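Putative lipoprotein LppA (Mycobacterium tuberculosis, PDB 2V7S) is of unknown function but is a putative lipoprotein confined to pathogenic mycobacteria, probably held at the cell membrane by a lipid anchor. Local coordinates at residues G57-A62 against F188-V193; A124-E129 against L173-F178. All blocks are in the same frame, centred on the assembly; numbering follows the deposited sequence.

The chain's centre lies between the two contacts. Their centres are 33 Å apart, their nearest atoms are about 17 Å apart, and they do not touch. Both segments of interaction 2 fall between those of interaction 1 in the sequence. Interaction 1 brings the start of helix 59-80 to strand 188-189, an outer strand of the small three-stranded sheet, and to the short helix 191-194. Interaction 2 belongs to the six-stranded antiparallel sheet, where strand 169-175 ends beside the loop entering helix 128-143. The outer contact thus joins early and late parts of the chain, while the inner one sets the loop before helix 128-143 against the end of an inner strand of the larger sheet.

Interaction 1: residues G57-A62 against F188-V193; sequences GSYEAA and FLLQKV
The backbones meet through Tyr59 N, which donates to Leu189 O at 2.9 Å; the donor stands above the carbonyl plane, 39° out of it. The same oxygen receives a CA-H...O contact from Ser58 CA at 3.3 Å. Glu60 makes the second hydrogen bond across the contact. Its chain bends at chi2 (83°) and crosses the Gln191 side chain at about a right angle. Gln191 N donates to Glu60 OE1 at 2.9 Å, on the syn side but 23° out of the carboxylate plane, while OE2 reaches Lys192 N through a water. The start of helix 191-194 would probably favour this negative charge. Gln191 turns its amide NH2 to Asp195. Ser58 is the N-cap of helix 59-80, with its OG accepting from Ala61 N at 2.9 Å. On the apolar side, Ala62 CB sits over the centre of the Phe188 ring, 3.6 Å from its centroid, in a CH-pi contact. Leu190 runs alongside Tyr59, and its CD2 lies 3.8 Å from Tyr59 CD1. The Tyr59 hydroxyl bonds to Arg99 O. Two helix N-termini are tied together just after strand 188-189, which follows Cys187 of the Cys104-Cys187 disulfide: one capped by its serine, the other met by a carboxylate.

Interaction 2: residues A124-E129 against L173-F178; sequences ATFSAE and LLQIKF
Phe126 O accepts a hydrogen bond from Arg160 NE, and the side-chain amide of Gln175 lies close to it as well. The same amide approaches Phe126 N, so the group lies along the edge of the backbone that carries both the N and the O of this residue. Gln175 CD is 3.6 Å from Phe126 N and 3.6 Å from Thr125 CB. The Gln175 chain gets there fully stretched, with CG anti to the backbone N (171°) and CD anti in turn (178°). Its amide comes to the edge of the Phe126 ring, and the two planes are 11° apart. Deeper in, Leu173 CD1 approaches the same ring obliquely, 4.4 Å from Phe126 CE1. At the outer end, the methyl of Thr125 covers the turn: its CG2 is 3.5 Å from Lys177 O and 4.0 Å from Phe178 CA. The ring of Phe126 meets Phe122 edge-to-face and packs on Phe131 and Ala134 of helix 128-143. Ser127 is the N-cap of that helix, its OG bonded to Asp130 N. The contact sets the strand-to-helix loop 123-127 against the end of strand 169-175, at the beta hairpin turn leading into strand 179-184, on the helix-covered face of the antiparallel sheet.

Interaction 1: residues G57-A62 against F188-V193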
# COMPACT_ATOMS: atom_id res chain seq x y z
N GLY A 57 -12.60 8.87 15.80
CA GLY A 57 -13.71 9.78 15.54
C GLY A 57 -13.68 10.35 14.14
O GLY A 57 -12.76 10.04 13.38
N SER A 58 -14.67 11.18 13.80
CA SER A 58 -14.90 11.65 12.42
C SER A 58 -14.08 12.88 12.07
O SER A 58 -13.69 13.65 12.93
CB SER A 58 -16.39 11.98 12.19
OG SER A 58 -16.76 13.06 13.04
N TYR A 59 -13.85 13.02 10.78
CA TYR A 59 -13.30 14.21 10.19
C TYR A 59 -14.17 15.41 10.51
O TYR A 59 -13.66 16.46 10.80
CB TYR A 59 -13.27 13.99 8.69
CG TYR A 59 -13.21 15.24 7.88
CD1 TYR A 59 -14.36 15.77 7.29
CD2 TYR A 59 -12.00 15.86 7.66
CE1 TYR A 59 -14.30 16.93 6.49
CE2 TYR A 59 -11.91 17.00 6.89
CZ TYR A 59 -13.05 17.54 6.32
OH TYR A 59 -12.90 18.66 5.55
N GLU A 60 -15.49 15.24 10.46
CA GLU A 60 -16.43 16.34 10.72
C GLU A 60 -16.30 16.84 12.15
O GLU A 60 -16.30 18.03 12.37
CB GLU A 60 -17.89 15.88 10.48
CG GLU A 60 -18.23 15.63 8.98
CD GLU A 60 -17.82 14.22 8.46
OE1 GLU A 60 -17.12 13.46 9.16
OE2 GLU A 60 -18.22 13.86 7.32
N ALA A 61 -16.15 15.93 13.11
CA ALA A 61 -15.96 16.36 14.51
C ALA A 61 -14.61 17.05 14.66
O ALA A 61 -14.48 18.06 15.34
CB ALA A 61 -16.07 15.17 15.50
N ALA A 62 -13.59 16.46 14.07
CA ALA A 62 -12.24 17.02 14.18
C ALA A 62 -12.13 18.44 13.62
O ALA A 62 -11.36 19.23 14.13
CB ALA A 62 -11.26 16.14 13.43
N PHE A 188 -8.56 11.77 9.41
CA PHE A 188 -9.69 11.13 10.14
C PHE A 188 -10.62 10.57 9.10
O PHE A 188 -10.78 11.16 8.07
CB PHE A 188 -10.51 12.15 10.99
CG PHE A 188 -9.75 12.75 12.15
CD1 PHE A 188 -8.82 13.77 11.93
CD2 PHE A 188 -9.94 12.28 13.46
CE1 PHE A 188 -8.07 14.32 13.00
CE2 PHE A 188 -9.22 12.84 14.55
CZ PHE A 188 -8.28 13.88 14.29
N LEU A 189 -11.22 9.42 9.39
CA LEU A 189 -12.29 8.86 8.58
C LEU A 189 -13.48 9.79 8.56
O LEU A 189 -13.87 10.35 9.59
CB LEU A 189 -12.73 7.49 9.18
CG LEU A 189 -11.71 6.36 9.36
CD1 LEU A 189 -12.33 5.09 9.96
CD2 LEU A 189 -11.15 6.03 7.96
N LEU A 190 -14.11 9.91 7.39
CA LEU A 190 -15.38 10.60 7.30
C LEU A 190 -16.44 9.88 8.14
O LEU A 190 -16.40 8.66 8.27
CB LEU A 190 -15.81 10.59 5.82
CG LEU A 190 -14.82 11.22 4.81
CD1 LEU A 190 -15.32 11.05 3.36
CD2 LEU A 190 -14.60 12.71 5.11
N GLN A 191 -17.39 10.62 8.71
CA GLN A 191 -18.48 9.97 9.44
C GLN A 191 -19.20 8.90 8.60
O GLN A 191 -19.59 7.86 9.12
CB GLN A 191 -19.47 10.99 10.03
CG GLN A 191 -20.61 10.29 10.78
CD GLN A 191 -20.09 9.60 12.02
OE1 GLN A 191 -19.22 10.14 12.71
NE2 GLN A 191 -20.62 8.43 12.33
N LYS A 192 -19.34 9.10 7.29
CA LYS A 192 -20.01 8.06 6.47
C LYS A 192 -19.29 6.70 6.48
O LYS A 192 -19.93 5.64 6.40
CB LYS A 192 -20.23 8.56 5.04
CG LYS A 192 -18.97 8.96 4.27
CD LYS A 192 -19.36 9.13 2.79
CE LYS A 192 -18.17 9.46 1.92
NZ LYS A 192 -18.61 9.83 0.53
N VAL A 193 -17.95 6.73 6.59
CA VAL A 193 -17.16 5.50 6.77
C VAL A 193 -17.34 4.91 8.17
O VAL A 193 -17.48 3.68 8.34
CB VAL A 193 -15.65 5.71 6.38
CG1 VAL A 193 -14.85 4.41 6.51
CG2 VAL A 193 -15.56 6.26 4.94
O HOH W 1 -10.87 8.40 12.02
O HOH W 2 -19.21 11.78 6.00

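Interaction 2: residues A124-E129 against L173-F178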
# COMPACT_ATOMS: atom_id res chain seq x y z
N ALA A 124 -4.46 43.58 12.12
CA ALA A 124 -3.19 44.30 11.99
C ALA A 124 -2.04 43.33 11.74
O ALA A 124 -2.13 42.13 12.11
CB ALA A 124 -2.91 45.11 13.25
N THR A 125 -0.96 43.82 11.13
CA THR A 125 0.24 42.99 11.05
C THR A 125 0.96 43.04 12.41
O THR A 125 0.75 43.98 13.19
CB THR A 125 1.17 43.41 9.90
OG1 THR A 125 1.53 44.78 10.04
CG2 THR A 125 0.46 43.23 8.55
N PHE A 126 1.82 42.07 12.65
CA PHE A 126 2.57 41.96 13.90
C PHE A 126 3.95 42.57 13.71
O PHE A 126 4.56 42.38 12.65
CB PHE A 126 2.75 40.47 14.23
CG PHE A 126 1.48 39.75 14.54
CD1 PHE A 126 0.80 39.05 13.56
CD2 PHE A 126 0.97 39.72 15.85
CE1 PHE A 126 -0.39 38.35 13.85
CE2 PHE A 126 -0.24 39.03 16.15
CZ PHE A 126 -0.91 38.34 15.13
N SER A 127 4.43 43.30 14.71
CA SER A 127 5.85 43.64 14.80
C SER A 127 6.61 42.35 15.12
O SER A 127 6.00 41.31 15.39
CB SER A 127 6.08 44.65 15.92
OG SER A 127 5.85 44.00 17.17
N ALA A 128 7.95 42.41 15.10
CA ALA A 128 8.78 41.25 15.49
C ALA A 128 8.50 40.78 16.91
O ALA A 128 8.33 39.58 17.16
CB ALA A 128 10.28 41.58 15.31
N GLU A 129 8.38 41.73 17.84
CA GLU A 129 8.11 41.37 19.24
C GLU A 129 6.72 40.75 19.42
O GLU A 129 6.55 39.72 20.11
CB GLU A 129 8.25 42.60 20.14
CG GLU A 129 8.71 42.32 21.55
N LEU A 173 1.29 30.34 11.51
CA LEU A 173 1.04 31.74 11.60
C LEU A 173 1.98 32.38 10.57
O LEU A 173 3.19 32.35 10.73
CB LEU A 173 1.36 32.22 13.03
CG LEU A 173 1.16 33.69 13.40
CD1 LEU A 173 -0.34 33.96 13.44
CD2 LEU A 173 1.78 34.00 14.78
N LEU A 174 1.40 32.92 9.49
CA LEU A 174 2.17 33.44 8.41
C LEU A 174 1.76 34.88 8.13
O LEU A 174 0.58 35.18 8.06
CB LEU A 174 1.95 32.59 7.14
CG LEU A 174 2.56 33.08 5.82
CD1 LEU A 174 4.08 33.03 5.82
CD2 LEU A 174 2.02 32.23 4.68
N GLN A 175 2.74 35.73 7.91
CA GLN A 175 2.50 37.11 7.59
C GLN A 175 3.40 37.51 6.47
O GLN A 175 4.63 37.45 6.61
CB GLN A 175 2.80 38.00 8.79
CG GLN A 175 2.78 39.52 8.48
CD GLN A 175 3.04 40.35 9.72
OE1 GLN A 175 4.03 41.10 9.83
NE2 GLN A 175 2.18 40.21 10.65
N ILE A 176 2.80 37.91 5.36
CA ILE A 176 3.54 38.56 4.32
C ILE A 176 3.05 40.02 4.27
O ILE A 176 3.71 40.94 4.83
CB ILE A 176 3.40 37.81 2.96
CG1 ILE A 176 3.59 36.30 3.14
CG2 ILE A 176 4.34 38.39 1.88
CD1 ILE A 176 4.95 35.92 3.63
N LYS A 177 1.93 40.24 3.58
CA LYS A 177 1.31 41.57 3.50
C LYS A 177 0.27 41.72 4.62
O LYS A 177 -0.01 42.83 5.10
CB LYS A 177 0.69 41.79 2.11
CG LYS A 177 1.72 41.75 1.00
CD LYS A 177 1.16 42.17 -0.34
CE LYS A 177 2.27 42.24 -1.37
NZ LYS A 177 2.04 43.37 -2.32
N PHE A 178 -0.28 40.59 5.05
CA PHE A 178 -1.30 40.53 6.13
C PHE A 178 -1.06 39.20 6.84
O PHE A 178 -0.40 38.34 6.26
CB PHE A 178 -2.73 40.61 5.56
CG PHE A 178 -3.02 39.60 4.45
CD1 PHE A 178 -2.74 39.91 3.15
CD2 PHE A 178 -3.59 38.35 4.75
CE1 PHE A 178 -2.97 38.99 2.12
CE2 PHE A 178 -3.86 37.42 3.72
CZ PHE A 178 -3.52 37.73 2.41